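Local coordinates for protein Phthiocerol/phthiodiolone dimycocerosyl transferase (Mycobacterium tuberculosis, PDB 1Q9J) that probably transfers mycocerosyl groups from mycocerosic acid synthase onto the two hydroxyls of phthiocerol and related alcohols, the last step of dimycocerosate ester synthesis, at residues F17-R31 / G114-M126. Residues are numbered along the deposited sequence; the frame is centred on the assembly and turned at random.
Sequences FAQYEVFTSMTIQLR and GGAELTLYLHHCM
Ile28 and Leu118 meet at their CB atoms, 4.3 Å apart, on the face of a mixed β-sheet that helix 129-148 covers through Leu135, Leu139 and Phe140. Strands 23-31 and 117-123 run antiparallel here as inner neighbours, between strand 105-110 and strand 360-368, which comes from late in the chain of this two-domain acyltransferase; the second leads into the HHxxxDG motif of His123, His124 and Asp128. Backbone bonds join the hydrogen-bonded pairs Thr24-Leu122, Met26-Leu120 and Ile28-Leu118, and His124 N extends the pattern to Val22 O.

At the end next to helix 12-19, aromatic rings make the contact. The Phe17 ring lies almost parallel to that of His124, the probable proton acceptor, in an offset stack with planes at 6° and centroids 3.9 Å apart. With chi1 at -151° the His124 imidazole swings away from its own N and over Phe17, and Val22 CG1 lies beside His124 CB. His123 turns its ring edge to the face of Phe23, and Val22 O sits over the centre of the imidazole; His123 NE2 makes a weak hydrogen bond to Phe17 O.

On the face that also carries Phe23 and His123, Thr27 OG1 and Thr119 OG1 share a hydrogen bond of 3.2 Å. Farther out, the Gln29 amide lies across the Glu117 side chain, its plane 85° from the carboxylate, and Gln29 NE2 makes a 2.9 Å hydrogen bond with Leu30 O.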
loop_
_atom_site.group_PDB
_atom_site.type_symbol
_atom_site.label_atom_id
_atom_site.label_comp_id
_atom_site.label_asym_id
_atom_site.label_seq_id
_atom_site.Cartn_x
_atom_site.Cartn_y
_atom_site.Cartn_z
ATOM N N PHE A 17 8.117 -9.779 -1.783
ATOM C CA PHE A 17 6.822 -10.236 -1.291
ATOM C C PHE A 17 6.691 -11.755 -1.178
ATOM O O PHE A 17 5.867 -12.255 -0.404
ATOM C CB PHE A 17 5.710 -9.660 -2.167
ATOM C CG PHE A 17 5.918 -8.214 -2.525
ATOM C CD1 PHE A 17 6.320 -7.853 -3.810
ATOM C CD2 PHE A 17 5.754 -7.213 -1.566
ATOM C CE1 PHE A 17 6.556 -6.520 -4.128
ATOM C CE2 PHE A 17 5.989 -5.879 -1.879
ATOM C CZ PHE A 17 6.390 -5.528 -3.160
ATOM N N ALA A 18 7.477 -12.492 -1.956
ATOM C CA ALA A 18 7.436 -13.948 -1.851
ATOM C C ALA A 18 8.351 -14.364 -0.683
ATOM O O ALA A 18 7.998 -15.228 0.126
ATOM C CB ALA A 18 7.894 -14.601 -3.147
ATOM N N GLN A 19 9.511 -13.724 -0.584
ATOM C CA GLN A 19 10.450 -14.022 0.487
ATOM C C GLN A 19 9.871 -13.770 1.892
ATOM O O GLN A 19 10.343 -14.356 2.859
ATOM C CB GLN A 19 11.745 -13.219 0.301
ATOM C CG GLN A 19 12.786 -13.504 1.383
ATOM C CD GLN A 19 14.142 -12.855 1.110
ATOM O OE1 GLN A 19 14.230 -11.656 0.807
ATOM N NE2 GLN A 19 15.210 -13.642 1.247
ATOM N N TYR A 20 8.869 -12.901 2.007
ATOM C CA TYR A 20 8.236 -12.631 3.299
ATOM C C TYR A 20 6.749 -12.945 3.229
ATOM O O TYR A 20 5.959 -12.379 3.986
ATOM C CB TYR A 20 8.387 -11.161 3.722
ATOM C CG TYR A 20 9.802 -10.765 4.065
ATOM C CD1 TYR A 20 10.786 -10.719 3.083
ATOM C CD2 TYR A 20 10.166 -10.485 5.379
ATOM C CE1 TYR A 20 12.101 -10.410 3.393
ATOM C CE2 TYR A 20 11.478 -10.173 5.710
ATOM C CZ TYR A 20 12.444 -10.141 4.705
ATOM O OH TYR A 20 13.756 -9.862 5.002
ATOM N N GLU A 21 6.370 -13.847 2.327
ATOM C CA GLU A 21 4.972 -14.224 2.154
ATOM C C GLU A 21 4.051 -13.024 2.379
ATOM O O GLU A 21 3.087 -13.116 3.141
ATOM C CB GLU A 21 4.602 -15.340 3.136
ATOM C CG GLU A 21 5.104 -16.745 2.772
ATOM C CD GLU A 21 3.961 -17.772 2.623
ATOM O OE1 GLU A 21 4.269 -18.970 2.406
ATOM O OE2 GLU A 21 2.764 -17.386 2.710
ATOM N N VAL A 22 4.323 -11.903 1.715
ATOM C CA VAL A 22 3.502 -10.710 1.924
ATOM C C VAL A 22 2.133 -10.738 1.225
ATOM O O VAL A 22 2.039 -10.956 0.024
ATOM C CB VAL A 22 4.274 -9.413 1.489
ATOM C CG1 VAL A 22 3.417 -8.182 1.753
ATOM C CG2 VAL A 22 5.590 -9.303 2.235
ATOM N N PHE A 23 1.085 -10.514 2.006
ATOM C CA PHE A 23 -0.279 -10.453 1.510
ATOM C C PHE A 23 -0.831 -9.117 2.005
ATOM O O PHE A 23 -0.482 -8.644 3.098
ATOM C CB PHE A 23 -1.174 -11.540 2.107
ATOM C CG PHE A 23 -1.093 -12.874 1.421
ATOM C CD1 PHE A 23 0.025 -13.698 1.581
ATOM C CD2 PHE A 23 -2.178 -13.356 0.692
ATOM C CE1 PHE A 23 0.051 -14.975 1.040
ATOM C CE2 PHE A 23 -2.149 -14.641 0.146
ATOM C CZ PHE A 23 -1.033 -15.453 0.322
ATOM N N THR A 24 -1.730 -8.535 1.225
ATOM C CA THR A 24 -2.333 -7.271 1.579
ATOM C C THR A 24 -3.816 -7.525 1.702
ATOM O O THR A 24 -4.386 -8.272 0.913
ATOM C CB THR A 24 -2.090 -6.228 0.472
ATOM O OG1 THR A 24 -0.682 -6.124 0.207
ATOM C CG2 THR A 24 -2.633 -4.861 0.899
ATOM N N SER A 25 -4.442 -6.936 2.709
ATOM C CA SER A 25 -5.876 -7.099 2.880
ATOM C C SER A 25 -6.535 -5.727 2.857
ATOM O O SER A 25 -5.929 -4.704 3.194
ATOM C CB SER A 25 -6.192 -7.821 4.200
ATOM O OG SER A 25 -5.758 -7.067 5.334
ATOM N N MET A 26 -7.792 -5.739 2.453
ATOM C CA MET A 26 -8.583 -4.541 2.363
ATOM C C MET A 26 -9.968 -4.921 2.856
ATOM O O MET A 26 -10.660 -5.748 2.254
ATOM C CB MET A 26 -8.658 -4.061 0.917
ATOM C CG MET A 26 -9.080 -2.613 0.775
ATOM S SD MET A 26 -7.856 -1.556 1.597
ATOM C CE MET A 26 -8.754 -1.055 2.990
ATOM N N THR A 27 -10.365 -4.309 3.963
ATOM C CA THR A 27 -11.644 -4.600 4.571
ATOM C C THR A 27 -12.597 -3.421 4.557
ATOM O O THR A 27 -12.283 -2.326 5.015
ATOM C CB THR A 27 -11.432 -5.072 6.005
ATOM O OG1 THR A 27 -10.441 -6.111 6.007
ATOM C CG2 THR A 27 -12.739 -5.614 6.583
ATOM N N ILE A 28 -13.770 -3.670 4.005
ATOM C CA ILE A 28 -14.804 -2.668 3.923
ATOM C C ILE A 28 -15.930 -3.055 4.880
ATOM O O ILE A 28 -16.576 -4.097 4.707
ATOM C CB ILE A 28 -15.400 -2.588 2.500
ATOM C CG1 ILE A 28 -14.323 -2.257 1.486
ATOM C CG2 ILE A 28 -16.497 -1.559 2.457
ATOM C CD1 ILE A 28 -13.610 -3.476 0.908
ATOM N N GLN A 29 -16.159 -2.220 5.887
ATOM C CA GLN A 29 -17.225 -2.468 6.844
ATOM C C GLN A 29 -18.524 -2.030 6.169
ATOM O O GLN A 29 -18.645 -0.882 5.766
ATOM C CB GLN A 29 -16.983 -1.642 8.106
ATOM C CG GLN A 29 -18.062 -1.813 9.143
ATOM C CD GLN A 29 -18.408 -3.272 9.371
ATOM O OE1 GLN A 29 -17.537 -4.082 9.698
ATOM N NE2 GLN A 29 -19.686 -3.619 9.196
ATOM N N LEU A 30 -19.494 -2.927 6.034
ATOM C CA LEU A 30 -20.737 -2.539 5.379
ATOM C C LEU A 30 -21.959 -2.471 6.293
ATOM O O LEU A 30 -21.925 -2.890 7.456
ATOM C CB LEU A 30 -21.032 -3.487 4.217
ATOM C CG LEU A 30 -19.909 -3.609 3.186
ATOM C CD1 LEU A 30 -20.263 -4.659 2.144
ATOM C CD2 LEU A 30 -19.685 -2.259 2.533
ATOM N N ARG A 31 -23.035 -1.918 5.739
ATOM C CA ARG A 31 -24.313 -1.775 6.423
ATOM C C ARG A 31 -25.419 -1.896 5.393
ATOM O O ARG A 31 -25.569 -1.042 4.520
ATOM C CB ARG A 31 -24.428 -0.427 7.136
ATOM C CG ARG A 31 -25.846 -0.164 7.650
ATOM C CD ARG A 31 -25.861 0.837 8.788
ATOM N NE ARG A 31 -25.688 2.208 8.334
ATOM C CZ ARG A 31 -25.012 3.132 9.008
ATOM N NH1 ARG A 31 -24.440 2.823 10.166
ATOM N NH2 ARG A 31 -24.915 4.370 8.530
ATOM N N GLY A 114 -26.511 -5.062 10.650
ATOM C CA GLY A 114 -27.008 -4.265 9.544
ATOM C C GLY A 114 -26.238 -4.620 8.291
ATOM O O GLY A 114 -26.818 -4.915 7.248
ATOM N N GLY A 115 -24.916 -4.602 8.405
ATOM C CA GLY A 115 -24.074 -4.933 7.273
ATOM C C GLY A 115 -22.989 -5.916 7.659
ATOM O O GLY A 115 -22.755 -6.160 8.844
ATOM N N ALA A 116 -22.326 -6.466 6.645
ATOM C CA ALA A 116 -21.256 -7.444 6.818
ATOM C C ALA A 116 -19.878 -6.812 6.635
ATOM O O ALA A 116 -19.760 -5.595 6.533
ATOM C CB ALA A 116 -21.442 -8.573 5.815
ATOM N N GLU A 117 -18.841 -7.646 6.612
ATOM C CA GLU A 117 -17.474 -7.177 6.398
ATOM C C GLU A 117 -16.905 -7.841 5.152
ATOM O O GLU A 117 -16.795 -9.066 5.088
ATOM C CB GLU A 117 -16.562 -7.532 7.569
ATOM C CG GLU A 117 -16.996 -6.995 8.903
ATOM C CD GLU A 117 -16.005 -7.330 10.008
ATOM O OE1 GLU A 117 -16.360 -7.168 11.199
ATOM O OE2 GLU A 117 -14.869 -7.750 9.680
ATOM N N LEU A 118 -16.547 -7.030 4.163
ATOM C CA LEU A 118 -15.970 -7.544 2.931
ATOM C C LEU A 118 -14.467 -7.390 3.097
ATOM O O LEU A 118 -13.987 -6.325 3.487
ATOM C CB LEU A 118 -16.453 -6.727 1.736
ATOM C CG LEU A 118 -16.134 -7.299 0.358
ATOM C CD1 LEU A 118 -16.740 -8.680 0.224
ATOM C CD2 LEU A 118 -16.674 -6.372 -0.711
ATOM N N THR A 119 -13.725 -8.456 2.824
ATOM C CA THR A 119 -12.277 -8.402 2.959
ATOM C C THR A 119 -11.609 -9.134 1.819
ATOM O O THR A 119 -11.874 -10.315 1.596
ATOM C CB THR A 119 -11.809 -9.034 4.268
ATOM O OG1 THR A 119 -12.553 -8.472 5.350
ATOM C CG2 THR A 119 -10.323 -8.771 4.490
ATOM N N LEU A 120 -10.742 -8.421 1.107
ATOM C CA LEU A 120 -10.016 -8.998 -0.009
ATOM C C LEU A 120 -8.562 -9.188 0.377
ATOM O O LEU A 120 -7.929 -8.285 0.922
ATOM C CB LEU A 120 -10.089 -8.093 -1.231
ATOM C CG LEU A 120 -9.570 -8.763 -2.506
ATOM C CD1 LEU A 120 -10.730 -9.461 -3.203
ATOM C CD2 LEU A 120 -8.961 -7.714 -3.432
ATOM N N TYR A 121 -8.046 -10.381 0.115
ATOM C CA TYR A 121 -6.654 -10.691 0.410
ATOM C C TYR A 121 -5.956 -10.868 -0.919
ATOM O O TYR A 121 -6.408 -11.620 -1.792
ATOM C CB TYR A 121 -6.522 -11.965 1.230
ATOM C CG TYR A 121 -7.112 -11.853 2.604
ATOM C CD1 TYR A 121 -8.472 -12.048 2.807
ATOM C CD2 TYR A 121 -6.306 -11.554 3.710
ATOM C CE1 TYR A 121 -9.013 -11.950 4.079
ATOM C CE2 TYR A 121 -6.837 -11.452 4.989
ATOM C CZ TYR A 121 -8.195 -11.651 5.167
ATOM O OH TYR A 121 -8.739 -11.526 6.431
ATOM N N LEU A 122 -4.837 -10.176 -1.058
ATOM C CA LEU A 122 -4.102 -10.187 -2.297
ATOM C C LEU A 122 -2.615 -10.259 -2.055
ATOM O O LEU A 122 -2.058 -9.457 -1.318
ATOM C CB LEU A 122 -4.437 -8.909 -3.041
ATOM C CG LEU A 122 -4.008 -8.788 -4.493
ATOM C CD1 LEU A 122 -4.599 -9.915 -5.328
ATOM C CD2 LEU A 122 -4.484 -7.430 -4.978
ATOM N N HIS A 123 -1.961 -11.234 -2.659
ATOM C CA HIS A 123 -0.534 -11.325 -2.485
ATOM C C HIS A 123 0.104 -10.100 -3.145
ATOM O O HIS A 123 -0.197 -9.766 -4.300
ATOM C CB HIS A 123 -0.012 -12.608 -3.100
ATOM C CG HIS A 123 1.380 -12.930 -2.675
ATOM N ND1 HIS A 123 1.652 -13.782 -1.629
ATOM C CD2 HIS A 123 2.572 -12.422 -3.077
ATOM C CE1 HIS A 123 2.955 -13.784 -1.394
ATOM N NE2 HIS A 123 3.529 -12.965 -2.258
ATOM N N HIS A 124 0.990 -9.437 -2.409
ATOM C CA HIS A 124 1.639 -8.215 -2.894
ATOM C C HIS A 124 2.496 -8.342 -4.167
ATOM O O HIS A 124 2.831 -7.342 -4.802
ATOM C CB HIS A 124 2.478 -7.600 -1.767
ATOM C CG HIS A 124 2.616 -6.107 -1.844
ATOM N ND1 HIS A 124 3.139 -5.458 -2.941
ATOM C CD2 HIS A 124 2.371 -5.143 -0.922
ATOM C CE1 HIS A 124 3.215 -4.165 -2.691
ATOM N NE2 HIS A 124 2.756 -3.947 -1.472
ATOM N N CYS A 125 2.828 -9.564 -4.547
ATOM C CA CYS A 125 3.625 -9.754 -5.730
ATOM C C CYS A 125 2.726 -9.551 -6.962
ATOM O O CYS A 125 3.183 -9.534 -8.099
ATOM C CB CYS A 125 4.251 -11.160 -5.732
ATOM S SG CYS A 125 3.184 -12.487 -6.468
ATOM N N MET A 126 1.439 -9.381 -6.731
ATOM C CA MET A 126 0.543 -9.194 -7.843
ATOM C C MET A 126 0.005 -7.788 -7.953
ATOM O O MET A 126 -0.689 -7.460 -8.916
ATOM C CB MET A 126 -0.610 -10.159 -7.703
ATOM C CG MET A 126 -0.129 -11.592 -7.719
ATOM S SD MET A 126 0.255 -12.131 -9.407
ATOM C CE MET A 126 -1.404 -12.058 -10.009
#